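Local structure of Sodium/sialic acid symporter SiaT (Proteus mirabilis, 5NV9) at residues Y109-D117 with F480-L488; F245-A253 with G415-M423. The protein couples the inward sodium gradient to the uptake of sialic acid, chiefly N-acetylneuraminic acid, across the bacterial inner membrane. One frame throughout, in Å; residues are numbered along the deposited sequence.

Interaction 1 of 2, residues Y109-D117 with F480-L488; sequences YEYLEARFD and FAPAKQLSL. With LMT (dodecyl-beta-D-maltoside), chain E.
Arg-115 and Lys-484 mark the closest backbone approach, 6.3 Å between their CA atoms, where an irregular chain, 480-488, passes the last turn of helix 110-115. Lys-484 supplies the direct polar link. Its ammonium group donates two hydrogen bonds to main-chain carbonyls at the helix C-terminus. Lys-484 NZ lies 2.6 Å from Phe-116 O, tilted 30° out of that carbonyl plane. The second bond, from Lys-484 NZ to Glu-113 O, is 3.2 Å long, with a C=O...N angle of 168° that puts the donor almost in line with the C=O bond. The chain reaches them by a bend at chi3 (-68°), which lays CE against Ala-114 O. A positive group here would probably be stabilised by the negative end of the helix dipole. The Glu-113 carboxylate turns instead to Arg-121 and Arg-362. Water 1 adds a bridge between the backbones, donating to Arg-115 O (2.8 Å) and accepting from Lys-484 N (2.9 Å).

Leu-486 provides the apolar half. Leu-486 CD2 lies 3.9 Å from Tyr-111 CE1, oblique to the ring, and 4.0 Å from Arg-115 CA, while Leu-486 CD1 sits 4.2 Å from Ala-114 CB. Arg-115 CB lies over one face of the Tyr-111 ring, toward its rim, and the Arg-115 guanidinium leads past Ala-483 CB to Gly-425 O and Ala-431 O. The motif is a basic side chain hydrogen-bonded to carbonyls at and just past the end of a helix; here it ties the cytoplasmic tail that follows helix 459-475 to the short cytoplasmic helix 110-115.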
loop_
_atom_site.group_PDB
_atom_site.type_symbol
_atom_site.label_atom_id
_atom_site.label_comp_id
_atom_site.label_asym_id
_atom_site.label_seq_id
_atom_site.Cartn_x
_atom_site.Cartn_y
_atom_site.Cartn_z
ATOM N N TYR A 109 9.461 8.059 -11.649
ATOM C CA TYR A 109 9.403 7.720 -13.106
ATOM C C TYR A 109 10.366 8.592 -13.935
ATOM O O TYR A 109 10.713 8.280 -15.082
ATOM C CB TYR A 109 7.941 7.666 -13.590
ATOM C CG TYR A 109 7.158 6.802 -12.648
ATOM C CD1 TYR A 109 7.507 5.447 -12.455
ATOM C CD2 TYR A 109 6.176 7.367 -11.779
ATOM C CE1 TYR A 109 6.848 4.668 -11.492
ATOM C CE2 TYR A 109 5.511 6.582 -10.829
ATOM C CZ TYR A 109 5.872 5.253 -10.653
ATOM O OH TYR A 109 5.236 4.498 -9.680
ATOM N N GLU A 110 10.871 9.642 -13.312
ATOM C CA GLU A 110 11.952 10.450 -13.911
ATOM C C GLU A 110 13.176 9.611 -14.165
ATOM O O GLU A 110 13.891 9.870 -15.123
ATOM C CB GLU A 110 12.382 11.611 -12.979
ATOM C CG GLU A 110 11.348 12.695 -12.781
ATOM C CD GLU A 110 11.650 13.664 -11.612
ATOM O OE1 GLU A 110 12.824 13.963 -11.307
ATOM O OE2 GLU A 110 10.695 14.153 -10.987
ATOM N N TYR A 111 13.451 8.638 -13.300
ATOM C CA TYR A 111 14.551 7.717 -13.563
ATOM C C TYR A 111 14.421 7.072 -14.983
ATOM O O TYR A 111 15.427 6.938 -15.694
ATOM C CB TYR A 111 14.655 6.627 -12.477
ATOM C CG TYR A 111 15.522 5.491 -12.898
ATOM C CD1 TYR A 111 16.897 5.606 -12.823
ATOM C CD2 TYR A 111 14.962 4.303 -13.455
ATOM C CE1 TYR A 111 17.720 4.580 -13.272
ATOM C CE2 TYR A 111 15.772 3.291 -13.921
ATOM C CZ TYR A 111 17.148 3.423 -13.828
ATOM O OH TYR A 111 17.976 2.402 -14.249
ATOM N N LEU A 112 13.187 6.666 -15.351
ATOM C CA LEU A 112 12.932 5.982 -16.605
ATOM C C LEU A 112 13.207 6.858 -17.834
ATOM O O LEU A 112 13.674 6.334 -18.846
ATOM C CB LEU A 112 11.523 5.398 -16.682
ATOM C CG LEU A 112 11.120 4.318 -15.643
ATOM C CD1 LEU A 112 9.659 3.934 -15.807
ATOM C CD2 LEU A 112 12.026 3.094 -15.677
ATOM N N GLU A 113 12.964 8.163 -17.742
ATOM C CA GLU A 113 13.344 9.052 -18.810
ATOM C C GLU A 113 14.853 9.198 -18.820
ATOM O O GLU A 113 15.459 9.111 -19.891
ATOM C CB GLU A 113 12.665 10.415 -18.762
ATOM C CG GLU A 113 13.212 11.369 -19.808
ATOM C CD GLU A 113 12.247 12.449 -20.245
ATOM O OE1 GLU A 113 11.270 12.778 -19.538
ATOM O OE2 GLU A 113 12.454 12.954 -21.365
ATOM N N ALA A 114 15.479 9.393 -17.676
ATOM C CA ALA A 114 16.945 9.454 -17.628
ATOM C C ALA A 114 17.652 8.208 -18.164
ATOM O O ALA A 114 18.683 8.319 -18.786
ATOM C CB ALA A 114 17.418 9.726 -16.208
ATOM N N ARG A 115 17.103 7.012 -17.904
ATOM C CA ARG A 115 17.711 5.739 -18.290
ATOM C C ARG A 115 17.348 5.362 -19.720
ATOM O O ARG A 115 18.185 4.788 -20.440
ATOM C CB ARG A 115 17.204 4.633 -17.326
ATOM C CG ARG A 115 17.641 3.226 -17.648
ATOM C CD ARG A 115 19.178 3.135 -17.626
ATOM N NE ARG A 115 19.600 1.798 -17.940
ATOM C CZ ARG A 115 19.744 1.330 -19.168
ATOM N NH1 ARG A 115 19.539 2.122 -20.199
ATOM N NH2 ARG A 115 20.098 0.068 -19.363
ATOM N N PHE A 116 16.084 5.641 -20.091
ATOM C CA PHE A 116 15.476 5.241 -21.332
ATOM C C PHE A 116 14.968 6.458 -22.099
ATOM O O PHE A 116 15.776 7.283 -22.632
ATOM C CB PHE A 116 14.342 4.215 -21.057
ATOM C CG PHE A 116 14.837 2.897 -20.507
ATOM C CD1 PHE A 116 15.885 2.228 -21.112
ATOM C CD2 PHE A 116 14.223 2.309 -19.386
ATOM C CE1 PHE A 116 16.347 1.008 -20.602
ATOM C CE2 PHE A 116 14.650 1.098 -18.907
ATOM C CZ PHE A 116 15.728 0.447 -19.499
ATOM N N ASP A 117 13.668 6.649 -22.160
ATOM C CA ASP A 117 13.181 7.949 -22.672
ATOM C C ASP A 117 11.800 8.266 -22.067
ATOM O O ASP A 117 11.366 7.563 -21.151
ATOM C CB ASP A 117 13.186 7.960 -24.200
ATOM C CG ASP A 117 12.186 7.018 -24.791
ATOM O OD1 ASP A 117 11.404 6.420 -24.043
ATOM O OD2 ASP A 117 12.179 6.867 -26.030
ATOM N N PHE A 480 18.493 -1.782 -31.541
ATOM C CA PHE A 480 18.288 -0.347 -31.424
ATOM C C PHE A 480 19.647 0.314 -31.100
ATOM O O PHE A 480 20.617 -0.371 -30.736
ATOM C CB PHE A 480 17.259 0.003 -30.309
ATOM C CG PHE A 480 15.924 -0.657 -30.480
ATOM C CD1 PHE A 480 14.980 -0.126 -31.357
ATOM C CD2 PHE A 480 15.595 -1.803 -29.772
ATOM C CE1 PHE A 480 13.783 -0.766 -31.560
ATOM C CE2 PHE A 480 14.380 -2.430 -29.965
ATOM C CZ PHE A 480 13.489 -1.931 -30.882
ATOM N N ALA A 481 19.716 1.636 -31.253
ATOM C CA ALA A 481 20.907 2.424 -30.915
ATOM C C ALA A 481 21.382 2.143 -29.479
ATOM O O ALA A 481 20.543 1.843 -28.608
ATOM C CB ALA A 481 20.595 3.911 -31.055
ATOM N N PRO A 482 22.711 2.234 -29.234
ATOM C CA PRO A 482 23.300 1.881 -27.957
ATOM C C PRO A 482 22.695 2.603 -26.753
ATOM O O PRO A 482 22.243 3.742 -26.861
ATOM C CB PRO A 482 24.781 2.241 -28.143
ATOM C CG PRO A 482 25.029 1.977 -29.588
ATOM C CD PRO A 482 23.771 2.489 -30.247
ATOM N N ALA A 483 22.748 1.935 -25.606
ATOM C CA ALA A 483 22.086 2.419 -24.358
ATOM C C ALA A 483 22.636 3.744 -23.892
ATOM O O ALA A 483 23.815 3.981 -24.085
ATOM C CB ALA A 483 22.274 1.417 -23.276
ATOM N N LYS A 484 21.800 4.580 -23.250
ATOM C CA LYS A 484 22.300 5.751 -22.600
ATOM C C LYS A 484 23.152 5.324 -21.433
ATOM O O LYS A 484 22.912 4.287 -20.817
ATOM C CB LYS A 484 21.190 6.700 -22.179
ATOM C CG LYS A 484 20.418 7.233 -23.365
ATOM C CD LYS A 484 19.681 8.500 -23.034
ATOM C CE LYS A 484 18.570 8.238 -22.058
ATOM N NZ LYS A 484 17.507 9.243 -22.314
ATOM N N GLN A 485 24.190 6.105 -21.186
ATOM C CA GLN A 485 25.231 5.725 -20.249
ATOM C C GLN A 485 24.734 5.798 -18.766
ATOM O O GLN A 485 24.720 4.781 -18.080
ATOM C CB GLN A 485 26.501 6.571 -20.557
ATOM C CG GLN A 485 27.511 6.764 -19.434
ATOM C CD GLN A 485 28.035 5.468 -18.874
ATOM O OE1 GLN A 485 27.753 4.387 -19.400
ATOM N NE2 GLN A 485 28.851 5.571 -17.827
ATOM N N LEU A 486 24.310 6.979 -18.296
ATOM C CA LEU A 486 23.851 7.223 -16.894
ATOM C C LEU A 486 24.827 6.763 -15.761
ATOM O O LEU A 486 24.584 5.774 -15.097
ATOM C CB LEU A 486 22.426 6.659 -16.683
ATOM C CG LEU A 486 21.625 7.338 -15.547
ATOM C CD1 LEU A 486 21.476 8.840 -15.822
ATOM C CD2 LEU A 486 20.249 6.717 -15.331
ATOM N N SER A 487 25.890 7.519 -15.499
ATOM C CA SER A 487 26.933 7.072 -14.574
ATOM C C SER A 487 26.819 7.598 -13.145
ATOM O O SER A 487 27.189 8.736 -12.879
ATOM C CB SER A 487 28.296 7.462 -15.130
ATOM O OG SER A 487 28.344 8.830 -15.451
ATOM N N LEU A 488 26.297 6.739 -12.255
ATOM C CA LEU A 488 26.370 6.861 -10.783
ATOM C C LEU A 488 26.856 5.517 -10.174
ATOM O O LEU A 488 28.060 5.274 -9.941
ATOM C CB LEU A 488 24.983 7.159 -10.201
ATOM C CG LEU A 488 24.255 8.452 -10.580
ATOM C CD1 LEU A 488 25.242 9.570 -10.514
ATOM C CD2 LEU A 488 23.551 8.520 -11.916
HETATM C C1B LMT E . 18.294 4.061 -37.018
HETATM C C2B LMT E . 18.287 5.493 -37.545
HETATM C C3B LMT E . 18.349 5.462 -39.060
HETATM C C4B LMT E . 19.648 4.790 -39.458
HETATM C C5B LMT E . 19.819 3.438 -38.724
HETATM C C6B LMT E . 21.216 2.875 -38.934
HETATM O O1B LMT E . 17.295 3.354 -37.720
HETATM O O2B LMT E . 17.101 6.177 -37.095
HETATM O O3B LMT E . 18.303 6.768 -39.633
HETATM O "O4'" LMT E . 19.637 4.663 -40.901
HETATM O O5B LMT E . 19.551 3.478 -37.316
HETATM O O6B LMT E . 21.270 2.695 -40.345
HETATM C "C1'" LMT E . 14.851 0.744 -35.479
HETATM C "C2'" LMT E . 16.365 0.475 -35.501
HETATM C "C3'" LMT E . 17.191 1.680 -35.876
HETATM C "C4'" LMT E . 16.597 2.286 -37.135
HETATM C "C5'" LMT E . 15.224 2.747 -36.709
HETATM C "C6'" LMT E . 14.271 3.324 -37.684
HETATM O "O1'" LMT E . 13.991 -0.339 -35.772
HETATM O "O2'" LMT E . 16.914 0.183 -34.221
HETATM O "O3'" LMT E . 18.530 1.212 -35.931
HETATM O "O5'" LMT E . 14.464 1.579 -36.549
HETATM O "O6'" LMT E . 13.032 2.609 -37.379
HETATM C C1 LMT E . 14.143 -1.420 -34.898
HETATM C C2 LMT E . 14.167 -2.700 -35.686
HETATM C C3 LMT E . 14.014 -3.807 -34.658
HETATM C C4 LMT E . 12.612 -3.893 -34.102
HETATM C C5 LMT E . 12.483 -5.180 -33.326
HETATM C C6 LMT E . 11.044 -5.578 -33.090
HETATM C C7 LMT E . 11.035 -7.097 -32.933
HETATM C C8 LMT E . 9.620 -7.674 -32.921
HETATM C C9 LMT E . 8.978 -7.543 -31.543
HETATM C C10 LMT E . 7.510 -7.124 -31.634
HETATM C C11 LMT E . 6.671 -7.886 -30.616
HETATM C C12 LMT E . 5.731 -6.958 -29.891
HETATM O O HOH W 1 18.994 3.895 -22.913
#

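Interaction 2 of 2, residues F245-A253 with G415-M423; sequences FANIQQFTA and GGPMTGLFM
Apolar packing between Ala-253 and Phe-422 sets one end of this crossing of helices 245-253 and 415-423, whose local axes approach to 9.4 Å at 66°. Ala-253 CB touches Phe-422 CD1 at 3.6 Å, and Ala-253 CA stands over the ring face, 4.2 Å from its centroid and 25° off the normal, a CH-pi contact. Thr-252 O lies over the same face, toward the rim, and has no hydrogen-bonding partner in the model. At another edge of the interface, selenomethionine Met-423 makes an oblique Met-aromatic contact, its SE 5.3 Å from the Phe-245 ring centroid.

Close packing at the crossing point rests on Thr-419. Thr-419 CG2 meets Ile-248 CG2 at 3.9 Å, the two side chains crossing near a right angle; Thr-419 OG1 lies against Gln-249 CB (3.1 Å). Gly-415, without a side chain, lets the extended Gln-249 side chain lie against its backbone.

Polar links run mostly within each helix. Thr-419 OG1, anti to its own carbonyl carbon (chi1 -62°), bends back to donate to Gly-415 O at 2.9 Å, and Thr-252 OG1 donates likewise to Ile-248 O at 2.6 Å. Each acceptor also takes the threonine's backbone N from the opposite face of its carbonyl plane. Water 2 joins the helices, donating to Thr-252 OG1 and Thr-419 O. The whole is a buried transmembrane helix crossing within the LeuT fold, with a glycine and a threonine one turn apart on helix 415-427 at the interface.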
loop_
_atom_site.group_PDB
_atom_site.type_symbol
_atom_site.label_atom_id
_atom_site.label_comp_id
_atom_site.label_asym_id
_atom_site.label_seq_id
_atom_site.Cartn_x
_atom_site.Cartn_y
_atom_site.Cartn_z
ATOM N N PHE A 245 7.718 -10.589 -6.397
ATOM C CA PHE A 245 7.518 -9.588 -7.414
ATOM C C PHE A 245 6.620 -8.437 -6.961
ATOM O O PHE A 245 6.854 -7.304 -7.372
ATOM C CB PHE A 245 7.104 -10.225 -8.759
ATOM C CG PHE A 245 8.265 -10.863 -9.456
ATOM C CD1 PHE A 245 8.776 -12.044 -8.993
ATOM C CD2 PHE A 245 8.897 -10.227 -10.523
ATOM C CE1 PHE A 245 9.905 -12.625 -9.567
ATOM C CE2 PHE A 245 10.000 -10.789 -11.114
ATOM C CZ PHE A 245 10.506 -12.006 -10.648
ATOM N N ALA A 246 5.623 -8.701 -6.110
ATOM C CA ALA A 246 4.757 -7.634 -5.643
ATOM C C ALA A 246 5.538 -6.684 -4.758
ATOM O O ALA A 246 5.259 -5.468 -4.759
ATOM C CB ALA A 246 3.544 -8.178 -4.885
ATOM N N ASN A 247 6.480 -7.258 -4.004
ATOM C CA ASN A 247 7.300 -6.509 -3.069
ATOM C C ASN A 247 8.328 -5.695 -3.848
ATOM O O ASN A 247 8.559 -4.535 -3.509
ATOM C CB ASN A 247 8.016 -7.418 -2.016
ATOM C CG ASN A 247 7.042 -8.012 -0.983
ATOM O OD1 ASN A 247 6.019 -7.419 -0.690
ATOM N ND2 ASN A 247 7.329 -9.204 -0.496
ATOM N N ILE A 248 8.919 -6.264 -4.917
ATOM C CA ILE A 248 9.813 -5.479 -5.732
ATOM C C ILE A 248 9.006 -4.307 -6.320
ATOM O O ILE A 248 9.472 -3.153 -6.367
ATOM C CB ILE A 248 10.502 -6.304 -6.817
ATOM C CG1 ILE A 248 11.449 -7.312 -6.148
ATOM C CG2 ILE A 248 11.362 -5.436 -7.694
ATOM C CD1 ILE A 248 11.662 -8.561 -7.007
ATOM N N GLN A 249 7.816 -4.584 -6.791
ATOM C CA GLN A 249 6.969 -3.461 -7.294
ATOM C C GLN A 249 6.836 -2.385 -6.231
ATOM O O GLN A 249 7.039 -1.185 -6.478
ATOM C CB GLN A 249 5.594 -3.959 -7.683
ATOM C CG GLN A 249 4.698 -2.814 -8.099
ATOM C CD GLN A 249 3.376 -3.272 -8.685
ATOM O OE1 GLN A 249 3.286 -4.288 -9.374
ATOM N NE2 GLN A 249 2.353 -2.482 -8.470
ATOM N N GLN A 250 6.457 -2.811 -5.054
ATOM C CA GLN A 250 6.104 -1.852 -3.937
ATOM C C GLN A 250 7.273 -0.959 -3.542
ATOM O O GLN A 250 7.103 0.231 -3.378
ATOM C CB GLN A 250 5.592 -2.620 -2.718
ATOM C CG GLN A 250 5.144 -1.791 -1.506
ATOM C CD GLN A 250 3.929 -0.929 -1.803
ATOM O OE1 GLN A 250 2.785 -1.311 -1.504
ATOM N NE2 GLN A 250 4.167 0.238 -2.416
ATOM N N PHE A 251 8.466 -1.541 -3.467
ATOM C CA PHE A 251 9.643 -0.861 -2.974
ATOM C C PHE A 251 10.590 -0.250 -3.981
ATOM O O PHE A 251 11.465 0.513 -3.547
ATOM C CB PHE A 251 10.368 -1.783 -1.954
ATOM C CG PHE A 251 9.540 -2.028 -0.729
ATOM C CD1 PHE A 251 9.570 -1.132 0.333
ATOM C CD2 PHE A 251 8.660 -3.113 -0.665
ATOM C CE1 PHE A 251 8.771 -1.328 1.453
ATOM C CE2 PHE A 251 7.848 -3.321 0.457
ATOM C CZ PHE A 251 7.920 -2.418 1.512
ATOM N N THR A 252 10.416 -0.529 -5.280
ATOM C CA THR A 252 11.269 0.061 -6.351
ATOM C C THR A 252 10.519 0.890 -7.410
ATOM O O THR A 252 11.072 1.784 -8.029
ATOM C CB THR A 252 12.067 -1.023 -7.101
ATOM O OG1 THR A 252 11.217 -1.940 -7.805
ATOM C CG2 THR A 252 12.936 -1.804 -6.138
ATOM N N ALA A 253 9.260 0.565 -7.658
ATOM C CA ALA A 253 8.561 1.079 -8.834
ATOM C C ALA A 253 7.315 1.838 -8.471
ATOM O O ALA A 253 6.653 2.289 -9.368
ATOM C CB ALA A 253 8.221 -0.073 -9.792
ATOM N N GLY A 415 1.135 -2.999 -13.220
ATOM C CA GLY A 415 2.173 -3.034 -12.207
ATOM C C GLY A 415 3.378 -3.891 -12.532
ATOM O O GLY A 415 4.533 -3.513 -12.237
ATOM N N GLY A 416 3.125 -5.038 -13.138
ATOM C CA GLY A 416 4.181 -5.901 -13.613
ATOM C C GLY A 416 5.097 -5.188 -14.610
ATOM O O GLY A 416 6.310 -5.066 -14.382
ATOM N N PRO A 417 4.534 -4.694 -15.721
ATOM C CA PRO A 417 5.386 -4.005 -16.726
ATOM C C PRO A 417 6.110 -2.784 -16.123
ATOM O O PRO A 417 7.267 -2.536 -16.429
ATOM C CB PRO A 417 4.385 -3.620 -17.832
ATOM C CG PRO A 417 3.219 -4.538 -17.667
ATOM C CD PRO A 417 3.150 -4.848 -16.187
HETATM N N MSE A 418 5.452 -2.017 -15.234
HETATM C CA MSE A 418 6.127 -0.858 -14.650
HETATM C C MSE A 418 7.376 -1.293 -13.888
HETATM O O MSE A 418 8.474 -0.669 -13.976
HETATM C CB MSE A 418 5.046 -0.152 -13.832
HETATM C CG MSE A 418 5.511 1.015 -12.979
HETATM SE SE MSE A 418 4.011 1.607 -11.814
HETATM C CE MSE A 418 2.608 0.706 -12.861
ATOM N N THR A 419 7.249 -2.383 -13.159
ATOM C CA THR A 419 8.316 -2.878 -12.300
ATOM C C THR A 419 9.444 -3.498 -13.136
ATOM O O THR A 419 10.644 -3.386 -12.787
ATOM C CB THR A 419 7.786 -3.963 -11.343
ATOM O OG1 THR A 419 6.776 -3.429 -10.472
ATOM C CG2 THR A 419 8.899 -4.569 -10.549
ATOM N N GLY A 420 9.074 -4.186 -14.220
ATOM C CA GLY A 420 10.095 -4.736 -15.128
ATOM C C GLY A 420 11.012 -3.660 -15.735
ATOM O O GLY A 420 12.211 -3.877 -15.956
ATOM N N LEU A 421 10.408 -2.522 -16.092
ATOM C CA LEU A 421 11.139 -1.412 -16.621
ATOM C C LEU A 421 12.252 -0.974 -15.704
ATOM O O LEU A 421 13.320 -0.689 -16.212
ATOM C CB LEU A 421 10.239 -0.233 -16.946
ATOM C CG LEU A 421 9.332 -0.369 -18.181
ATOM C CD1 LEU A 421 8.221 0.689 -18.194
ATOM C CD2 LEU A 421 10.132 -0.248 -19.464
ATOM N N PHE A 422 11.997 -0.888 -14.379
ATOM C CA PHE A 422 13.019 -0.563 -13.416
ATOM C C PHE A 422 14.093 -1.632 -13.313
ATOM O O PHE A 422 15.282 -1.311 -13.196
ATOM C CB PHE A 422 12.441 -0.197 -11.968
ATOM C CG PHE A 422 11.757 1.156 -11.906
ATOM C CD1 PHE A 422 10.457 1.298 -12.265
ATOM C CD2 PHE A 422 12.452 2.291 -11.529
ATOM C CE1 PHE A 422 9.830 2.544 -12.236
ATOM C CE2 PHE A 422 11.847 3.522 -11.476
ATOM C CZ PHE A 422 10.533 3.651 -11.840
HETATM N N MSE A 423 13.694 -2.889 -13.292
HETATM C CA MSE A 423 14.664 -4.004 -13.201
HETATM C C MSE A 423 15.565 -4.013 -14.400
HETATM O O MSE A 423 16.786 -4.141 -14.296
HETATM C CB MSE A 423 13.948 -5.358 -13.140
HETATM C CG MSE A 423 13.114 -5.519 -11.883
HETATM SE SE MSE A 423 12.258 -7.294 -11.776
HETATM C CE MSE A 423 13.968 -8.216 -11.711
HETATM O O HOH W 2 12.318 -2.783 -10.211
#

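In the fold
Interactions 1 and 2 lie on the same side of the chain's centre, their own centres about 17 Å apart, and meet through segment 109-117. Tyr-109 OH is 2.6 Å from Ala-253 O, a probable hydrogen bond, while Tyr-109 CD1 packs 3.6 Å from Phe-422 CZ; Tyr-111 CD2 also reaches Phe-422 CD2 at 3.8 Å. The cytoplasmic contact thus adjoins the end of the transmembrane crossing. The centre of interaction 1, away from the annotated sites, lies about 28 Å from the centre of the chain, that of interaction 2 about 13 Å. The Gln-249 side chain is about 10 Å from bound N-acetyl-beta-neuraminic acid and about 8 Å from the side chain of Arg-135, a residue of the sialic acid site.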